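Local coordinates for protein exopolygalacturonase (Yersinia enterocolitica, PDB 2UVE) that probably hydrolyses polygalacturonate, the backbone of pectin, from its chain ends, at residues H372-A377 with F398-D403; H435-T440 with Y459-G464. All coordinates share one frame; numbering follows the deposited sequence.

Interaction 1 (H372-A377 with F398-D403). With NI (nickel (II) ion), chain C; SO4 (sulfate ion), chain K.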
ATOM      1  N   HIS A 372      -8.754   1.104  -4.322  1.00 15.30           N
ATOM      2  CA  HIS A 372      -9.093   0.036  -3.365  1.00 14.61           C
ATOM      3  C   HIS A 372     -10.389   0.439  -2.706  1.00 14.97           C
ATOM      4  O   HIS A 372     -10.421   1.453  -2.030  1.00 14.15           O
ATOM      5  CB  HIS A 372      -7.984  -0.124  -2.286  1.00 13.22           C
ATOM      6  CG  HIS A 372      -6.599  -0.154  -2.869  1.00 14.61           C
ATOM      7  ND1 HIS A 372      -5.952  -1.330  -3.171  1.00 14.84           N
ATOM      8  CD2 HIS A 372      -5.738   0.844  -3.204  1.00 14.00           C
ATOM      9  CE1 HIS A 372      -4.769  -1.056  -3.707  1.00 16.57           C
ATOM     10  NE2 HIS A 372      -4.610   0.256  -3.741  1.00 13.75           N
ATOM     11  N   GLN A 373     -11.438  -0.353  -2.904  1.00 14.73           N
ATOM     12  CA  GLN A 373     -12.718  -0.131  -2.239  1.00 17.34           C
ATOM     13  C   GLN A 373     -13.078  -1.425  -1.508  1.00 16.40           C
ATOM     14  O   GLN A 373     -13.824  -2.277  -2.020  1.00 16.33           O
ATOM     15  CB  GLN A 373     -13.810   0.283  -3.259  1.00 16.58           C
ATOM     16  CG  GLN A 373     -13.502   1.545  -4.056  1.00 19.19           C
ATOM     17  CD  GLN A 373     -14.512   1.819  -5.198  1.00 19.76           C
ATOM     18  OE1 GLN A 373     -15.150   0.907  -5.719  1.00 20.49           O
ATOM     19  NE2 GLN A 373     -14.636   3.076  -5.584  1.00 23.16           N
ATOM     20  N   THR A 374     -12.506  -1.588  -0.323  1.00 16.29           N
ATOM     21  CA  THR A 374     -12.648  -2.849   0.433  1.00 16.17           C
ATOM     22  C   THR A 374     -13.082  -2.687   1.871  1.00 15.00           C
ATOM     23  O   THR A 374     -13.188  -3.655   2.578  1.00 16.50           O
ATOM     24  CB  THR A 374     -11.391  -3.740   0.360  1.00 16.17           C
ATOM     25  OG1 THR A 374     -10.315  -3.185   1.142  1.00 15.96           O
ATOM     26  CG2 THR A 374     -10.947  -3.920  -1.074  1.00 14.38           C
ATOM     27  N   TYR A 375     -13.416  -1.479   2.275  1.00 15.80           N
ATOM     28  CA  TYR A 375     -14.063  -1.226   3.590  1.00 15.68           C
ATOM     29  C   TYR A 375     -15.430  -1.951   3.695  1.00 16.03           C
ATOM     30  O   TYR A 375     -16.233  -1.856   2.770  1.00 16.49           O
ATOM     31  CB  TYR A 375     -14.263   0.284   3.801  1.00 15.91           C
ATOM     32  CG  TYR A 375     -14.726   0.619   5.173  1.00 16.78           C
ATOM     33  CD1 TYR A 375     -13.827   0.668   6.249  1.00 16.21           C
ATOM     34  CD2 TYR A 375     -16.077   0.850   5.416  1.00 16.34           C
ATOM     35  CE1 TYR A 375     -14.289   0.951   7.543  1.00 16.17           C
ATOM     36  CE2 TYR A 375     -16.540   1.128   6.681  1.00 17.24           C
ATOM     37  CZ  TYR A 375     -15.655   1.182   7.737  1.00 18.38           C
ATOM     38  OH  TYR A 375     -16.178   1.454   8.985  1.00 18.88           O
ATOM     39  N   ASP A 376     -15.701  -2.704   4.774  1.00 14.61           N
ATOM     40  CA  ASP A 376     -14.755  -2.986   5.865  1.00 15.04           C
ATOM     41  C   ASP A 376     -14.533  -4.522   5.908  1.00 14.92           C
ATOM     42  O   ASP A 376     -14.802  -5.155   6.902  1.00 15.75           O
ATOM     43  CB  ASP A 376     -15.326  -2.457   7.206  1.00 14.71           C
ATOM     44  CG  ASP A 376     -14.283  -2.350   8.273  1.00 15.86           C
ATOM     45  OD1 ASP A 376     -14.584  -2.051   9.451  1.00 16.50           O
ATOM     46  OD2 ASP A 376     -13.110  -2.563   7.934  1.00 18.27           O
ATOM     47  N   ALA A 377     -14.128  -5.130   4.792  1.00 15.19           N
ATOM     48  CA  ALA A 377     -13.767  -6.566   4.738  1.00 14.73           C
ATOM     49  C   ALA A 377     -12.620  -6.911   5.732  1.00 14.85           C
ATOM     50  O   ALA A 377     -11.488  -6.345   5.658  1.00 14.03           O
ATOM     51  CB  ALA A 377     -13.330  -6.949   3.305  1.00 12.45           C
ATOM     52  N   PHE A 398      -7.096   4.745  -1.418  1.00 14.07           N
ATOM     53  CA  PHE A 398      -7.307   3.653  -0.432  1.00 15.23           C
ATOM     54  C   PHE A 398      -8.585   3.848   0.412  1.00 15.88           C
ATOM     55  O   PHE A 398      -8.691   4.838   1.111  1.00 17.19           O
ATOM     56  CB  PHE A 398      -6.130   3.551   0.542  1.00 15.38           C
ATOM     57  CG  PHE A 398      -4.867   3.096  -0.092  1.00 16.22           C
ATOM     58  CD1 PHE A 398      -4.552   1.737  -0.131  1.00 16.68           C
ATOM     59  CD2 PHE A 398      -3.982   4.016  -0.661  1.00 13.03           C
ATOM     60  CE1 PHE A 398      -3.330   1.308  -0.721  1.00 17.07           C
ATOM     61  CE2 PHE A 398      -2.805   3.582  -1.241  1.00 15.73           C
ATOM     62  CZ  PHE A 398      -2.487   2.215  -1.277  1.00 14.79           C
ATOM     63  N   ASP A 399      -9.564   2.952   0.293  1.00 14.88           N
ATOM     64  CA  ASP A 399     -10.651   2.837   1.301  1.00 15.14           C
ATOM     65  C   ASP A 399     -10.675   1.334   1.728  1.00 15.08           C
ATOM     66  O   ASP A 399     -11.242   0.483   1.046  1.00 14.05           O
ATOM     67  CB  ASP A 399     -11.992   3.318   0.711  1.00 14.43           C
ATOM     68  CG  ASP A 399     -13.025   3.676   1.782  1.00 17.58           C
ATOM     69  OD1 ASP A 399     -12.724   4.573   2.605  1.00 18.94           O
ATOM     70  OD2 ASP A 399     -14.160   3.063   1.789  1.00 21.45           O
ATOM     71  N   THR A 400      -9.974   0.979   2.805  1.00 16.00           N
ATOM     72  CA  THR A 400      -9.676  -0.465   3.011  1.00 15.12           C
ATOM     73  C   THR A 400     -10.307  -1.047   4.276  1.00 15.69           C
ATOM     74  O   THR A 400     -10.571  -0.348   5.273  1.00 14.93           O
ATOM     75  CB  THR A 400      -8.140  -0.740   2.918  1.00 15.50           C
ATOM     76  OG1 THR A 400      -7.464   0.080   3.871  1.00 15.96           O
ATOM     77  CG2 THR A 400      -7.572  -0.387   1.516  1.00 14.08           C
ATOM     78  N   GLY A 401     -10.573  -2.355   4.242  1.00 15.76           N
ATOM     79  CA  GLY A 401     -11.070  -2.995   5.425  1.00 16.28           C
ATOM     80  C   GLY A 401     -10.019  -3.178   6.510  1.00 16.65           C
ATOM     81  O   GLY A 401     -10.378  -3.370   7.659  1.00 16.52           O
ATOM     82  N   ASP A 402      -8.741  -3.127   6.157  1.00 16.40           N
ATOM     83  CA  ASP A 402      -7.642  -3.253   7.145  1.00 18.06           C
ATOM     84  C   ASP A 402      -6.602  -2.171   6.864  1.00 18.96           C
ATOM     85  O   ASP A 402      -6.957  -1.039   6.474  1.00 20.24           O
ATOM     86  CB  ASP A 402      -7.042  -4.691   7.129  1.00 17.72           C
ATOM     87  CG  ASP A 402      -6.449  -5.112   8.481  1.00 20.96           C
ATOM     88  OD1 ASP A 402      -5.300  -4.739   8.794  1.00 21.70           O
ATOM     89  OD2 ASP A 402      -7.147  -5.801   9.258  1.00 24.50           O
ATOM     90  N   ASP A 403      -5.324  -2.475   7.046  1.00 19.84           N
ATOM     91  CA  ASP A 403      -4.240  -1.490   6.741  1.00 20.90           C
ATOM     92  C   ASP A 403      -4.282  -1.096   5.277  1.00 20.68           C
ATOM     93  O   ASP A 403      -4.567  -1.958   4.435  1.00 21.12           O
ATOM     94  CB  ASP A 403      -2.871  -2.101   7.003  1.00 20.72           C
ATOM     95  CG  ASP A 403      -2.700  -2.572   8.429  1.00 22.09           C
ATOM     96  OD1 ASP A 403      -3.345  -2.026   9.349  1.00 25.79           O
ATOM     97  OD2 ASP A 403      -1.874  -3.457   8.642  1.00 21.82           O
TER
HETATM   98 NI    NI C1607     -11.418  -2.233   9.090  1.00 33.42          NI
HETATM   99  S   SO4 K1615     -12.695   6.534  -6.368  1.00 49.78           S
HETATM  100  O1  SO4 K1615     -13.707   7.457  -6.779  1.00 47.33           O
HETATM  101  O2  SO4 K1615     -12.095   6.840  -5.130  1.00 52.97           O
HETATM  102  O3  SO4 K1615     -13.293   5.283  -6.084  1.00 45.63           O
HETATM  103  O4  SO4 K1615     -11.694   6.583  -7.384  1.00 45.21           O
HETATM  104  O   HOH W   1     -12.518  -1.177  10.684  1.00 20.35           O
HETATM  105  O   HOH W   2     -11.008  -0.308   7.782  1.00 19.06           O
HETATM  106  O   HOH W   3     -11.768  -4.133  10.190  1.00 23.75           O
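His372 and Phe398 lie side by side on neighbouring parallel strands, and their flat rings form an offset stack with centroids 4.4 Å apart and planes only 8° from parallel. CD2 and NE2 of the imidazole sit over one face of the phenyl ring near CD1 and CE1. Both CG atoms are turned opposite their carbonyl carbons, and the shared torsion sends the rings the same way. Histidine adds a polar end, since NE2 is hydrogen-bonded to Asn396. Parallel pairing closes this packed part: Asp399 N donates to His372 O (2.9 Å), and Thr374 N runs almost straight at Asp399 O (2.8 Å). Tyr375 N adds a weak second bond to the same oxygen at 3.2 Å. Gly401 has no side chain, and a CB there would run into Ala377 O and Thr374 O; the chain beyond the cis peptide bond between Tyr375 and Asp376 can therefore pass close, with Ala377 O 3.4 Å from Gly401 CA.

The other end is wetter. With its CG opposite the backbone N (chi1 -164°), Asp376 swings its carboxylate back toward Gly401. OD2 of Asp376 binds nickel at 2.1 Å, and the carbonyl O of Gly401 does so at 2.1 Å. Three waters also coordinate the ion, one of them donating to Asp376 OD1 and another to Thr400 O.

On the opposite face of the strands from the rings, Asp399 pairs with Arg432 in a salt bridge. Ile383 of strand 383-386 packs against both rings, Phe431 stacks on Phe398, and strand 348-350 borders strand 365-373 on its other side.

Interaction 2 (H435-T440 with Y459-G464). With NI (nickel (II) ion), chain C.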
ATOM      1  N   HIS A 435      -6.824   0.954   8.484  1.00 16.01           N
ATOM      2  CA  HIS A 435      -6.308   0.846   9.859  1.00 17.77           C
ATOM      3  C   HIS A 435      -4.996   1.618  10.070  1.00 18.70           C
ATOM      4  O   HIS A 435      -4.553   1.797  11.185  1.00 19.09           O
ATOM      5  CB  HIS A 435      -6.139  -0.629  10.252  1.00 16.91           C
ATOM      6  CG  HIS A 435      -7.433  -1.348  10.386  1.00 18.55           C
ATOM      7  ND1 HIS A 435      -7.536  -2.619  10.921  1.00 21.15           N
ATOM      8  CD2 HIS A 435      -8.690  -0.961  10.089  1.00 18.95           C
ATOM      9  CE1 HIS A 435      -8.802  -2.991  10.916  1.00 18.02           C
ATOM     10  NE2 HIS A 435      -9.520  -2.008  10.409  1.00 20.50           N
ATOM     11  N   GLY A 436      -4.392   2.086   8.990  1.00 19.14           N
ATOM     12  CA  GLY A 436      -3.157   2.821   9.094  1.00 19.33           C
ATOM     13  C   GLY A 436      -2.772   3.009   7.684  1.00 19.15           C
ATOM     14  O   GLY A 436      -2.897   2.098   6.881  1.00 19.53           O
ATOM     15  N   ALA A 437      -2.376   4.226   7.360  1.00 19.46           N
ATOM     16  CA  ALA A 437      -1.876   4.526   6.036  1.00 19.19           C
ATOM     17  C   ALA A 437      -0.578   3.720   5.754  1.00 19.68           C
ATOM     18  O   ALA A 437      -0.472   3.056   4.725  1.00 19.18           O
ATOM     19  CB  ALA A 437      -1.650   6.105   5.858  1.00 17.27           C
ATOM     20  N   ILE A 438       0.402   3.805   6.662  1.00 20.11           N
ATOM     21  CA  ILE A 438       1.712   3.159   6.487  1.00 20.92           C
ATOM     22  C   ILE A 438       1.938   2.340   7.750  1.00 21.09           C
ATOM     23  O   ILE A 438       2.073   2.913   8.835  1.00 20.29           O
ATOM     24  CB  ILE A 438       2.908   4.206   6.331  1.00 21.99           C
ATOM     25  CG1 ILE A 438       2.581   5.258   5.243  1.00 21.47           C
ATOM     26  CG2 ILE A 438       4.318   3.458   6.111  1.00 20.54           C
ATOM     27  CD1 ILE A 438       2.646   4.724   3.840  1.00 20.88           C
ATOM     28  N   VAL A 439       1.951   1.010   7.600  1.00 20.19           N
ATOM     29  CA  VAL A 439       2.038   0.109   8.738  1.00 20.08           C
ATOM     30  C   VAL A 439       3.307  -0.768   8.611  1.00 20.81           C
ATOM     31  O   VAL A 439       3.450  -1.477   7.636  1.00 19.88           O
ATOM     32  CB  VAL A 439       0.772  -0.763   8.927  1.00 19.54           C
ATOM     33  CG1 VAL A 439       0.908  -1.607  10.197  1.00 15.44           C
ATOM     34  CG2 VAL A 439      -0.472   0.105   9.026  1.00 18.32           C
ATOM     35  N   THR A 440       4.225  -0.652   9.578  1.00 21.53           N
ATOM     36  CA  THR A 440       5.438  -1.485   9.629  1.00 23.21           C
ATOM     37  C   THR A 440       5.537  -2.275  10.958  1.00 24.74           C
ATOM     38  O   THR A 440       5.809  -1.672  11.967  1.00 25.71           O
ATOM     39  CB  THR A 440       6.746  -0.613   9.549  1.00 22.21           C
ATOM     40  OG1 THR A 440       6.877   0.139  10.756  1.00 22.65           O
ATOM     41  CG2 THR A 440       6.772   0.357   8.379  1.00 21.92           C
ATOM     42  N   TYR A 459      -7.469  11.102   5.041  1.00 16.42           N
ATOM     43  CA  TYR A 459      -8.747  11.623   5.501  1.00 16.37           C
ATOM     44  C   TYR A 459      -9.585  10.469   5.961  1.00 15.90           C
ATOM     45  O   TYR A 459      -9.913   9.609   5.132  1.00 13.84           O
ATOM     46  CB  TYR A 459      -9.456  12.390   4.367  1.00 17.07           C
ATOM     47  CG  TYR A 459     -10.847  12.816   4.698  1.00 17.63           C
ATOM     48  CD1 TYR A 459     -11.077  13.771   5.671  1.00 16.08           C
ATOM     49  CD2 TYR A 459     -11.945  12.287   4.006  1.00 15.87           C
ATOM     50  CE1 TYR A 459     -12.378  14.173   6.011  1.00 18.19           C
ATOM     51  CE2 TYR A 459     -13.241  12.716   4.305  1.00 17.33           C
ATOM     52  CZ  TYR A 459     -13.439  13.653   5.313  1.00 19.97           C
ATOM     53  OH  TYR A 459     -14.708  14.066   5.651  1.00 21.91           O
ATOM     54  N   LEU A 460      -9.882  10.449   7.275  1.00 15.38           N
ATOM     55  CA  LEU A 460     -10.712   9.422   7.963  1.00 16.99           C
ATOM     56  C   LEU A 460      -9.977   8.131   8.303  1.00 16.90           C
ATOM     57  O   LEU A 460     -10.561   7.211   8.902  1.00 16.58           O
ATOM     58  CB  LEU A 460     -11.995   9.055   7.202  1.00 15.39           C
ATOM     59  CG  LEU A 460     -12.952  10.193   6.857  1.00 18.09           C
ATOM     60  CD1 LEU A 460     -14.092   9.630   6.016  1.00 16.43           C
ATOM     61  CD2 LEU A 460     -13.453  10.954   8.109  1.00 14.17           C
ATOM     62  N   THR A 461      -8.729   8.051   7.842  1.00 16.93           N
ATOM     63  CA  THR A 461      -7.835   6.926   8.157  1.00 17.72           C
ATOM     64  C   THR A 461      -7.650   6.804   9.675  1.00 17.94           C
ATOM     65  O   THR A 461      -7.662   7.809  10.403  1.00 17.68           O
ATOM     66  CB  THR A 461      -6.449   7.131   7.471  1.00 17.10           C
ATOM     67  OG1 THR A 461      -6.620   7.866   6.251  1.00 15.63           O
ATOM     68  CG2 THR A 461      -5.798   5.811   7.139  1.00 16.71           C
ATOM     69  N   ASP A 462      -7.435   5.592  10.167  1.00 18.29           N
ATOM     70  CA  ASP A 462      -7.244   5.424  11.609  1.00 18.35           C
ATOM     71  C   ASP A 462      -5.979   6.122  12.129  1.00 18.25           C
ATOM     72  O   ASP A 462      -6.014   6.818  13.136  1.00 18.10           O
ATOM     73  CB  ASP A 462      -7.192   3.949  11.984  1.00 17.76           C
ATOM     74  CG  ASP A 462      -8.551   3.310  12.086  1.00 18.63           C
ATOM     75  OD1 ASP A 462      -9.605   3.897  11.757  1.00 20.68           O
ATOM     76  OD2 ASP A 462      -8.548   2.163  12.524  1.00 25.58           O
ATOM     77  N   ILE A 463      -4.869   5.918  11.442  1.00 18.75           N
ATOM     78  CA  ILE A 463      -3.543   6.262  11.947  1.00 19.76           C
ATOM     79  C   ILE A 463      -2.724   6.627  10.710  1.00 19.61           C
ATOM     80  O   ILE A 463      -2.905   6.000   9.691  1.00 19.48           O
ATOM     81  CB  ILE A 463      -2.912   5.014  12.696  1.00 20.77           C
ATOM     82  CG1 ILE A 463      -3.714   4.660  13.958  1.00 20.80           C
ATOM     83  CG2 ILE A 463      -1.434   5.230  13.070  1.00 21.87           C
ATOM     84  CD1 ILE A 463      -3.517   3.257  14.426  1.00 20.90           C
ATOM     85  N   GLY A 464      -1.821   7.615  10.787  1.00 19.94           N
ATOM     86  CA  GLY A 464      -0.896   7.929   9.696  1.00 19.64           C
ATOM     87  C   GLY A 464       0.246   6.896   9.603  1.00 21.08           C
ATOM     88  O   GLY A 464       0.446   6.262   8.589  1.00 21.27           O
TER
HETATM   89 NI    NI C1607     -11.418  -2.233   9.090  1.00 33.42          NI
HETATM   90  O   HOH W   4      -6.280   1.093  13.463  1.00 33.36           O
HETATM   91  O   HOH W   1     -12.518  -1.177  10.684  1.00 20.35           O
HETATM   92  O   HOH W   3     -11.768  -4.133  10.190  1.00 23.75           O
HETATM   93  O   HOH W   2     -11.008  -0.308   7.782  1.00 19.06           O
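A Gly-His-Gly sequence, a recognised motif of family 28, supplies His435 and Gly436, which meet Asp462 and Ile463 where two successive turns of the beta-helix run alongside. The imidazole of His435 and the carboxylate of Asp462 point the same way with planes 2° apart, yet their nearest side-chain atoms, CD2 and OD2, stay 4.0 Å from each other. Water joins the two residues instead: it donates to the carbonyl O of His435 (2.9 Å) and to Asp462 OD2 (2.7 Å). Asp462 thus holds solvent beside the histidine backbone, while His435 NE2 binds nickel at 2.3 Å.

Backbone bonds take over further along. Ala437 N donates to Ile463 O at 3.0 Å, and Gly436 CA approaches that same oxygen in a CA-H...O contact of 3.2 Å. Ile438 N then reaches Gly464 O (3.1 Å), so the pairing advances one residue on both segments. Glycine suits position 436 because Val439 CG2 occupies the side where a CB would lie, and its nearly extended phi of 174° is easy for that residue. Thr461 offers its methyl CG2 to Ala437 N at 3.8 Å, while its OG1 is held by Arg432 O. Small alanine fits against Gly464 O as the chain turns a corner.

Parallel neighbours paired at a corner between faces are typical of the right-handed beta-helix of the pectinases.

In the fold
Interactions 1 and 2 follow one another along the chain, with centres 11 Å apart, and meet at one nickel ion. Asp376 and Gly401 of interaction 1, His435 of interaction 2 and three shared waters make six ligands, with Gly401 O 3.2 Å from His435 NE2. Asp402 O also probably accepts a hydrogen bond from His435 N (2.8 Å), tying the turns together, and Asp403 OD1 packs 3.3 Å from His435 CB. Asp402 and Asp403 match the Asp-Asp motif of family 28, so both contacts probably border the substrate cleft. Another nickel lies about 4 Å from the side chain of Asp402, and one lies at a like distance from that of His435; the role of these ions is not established.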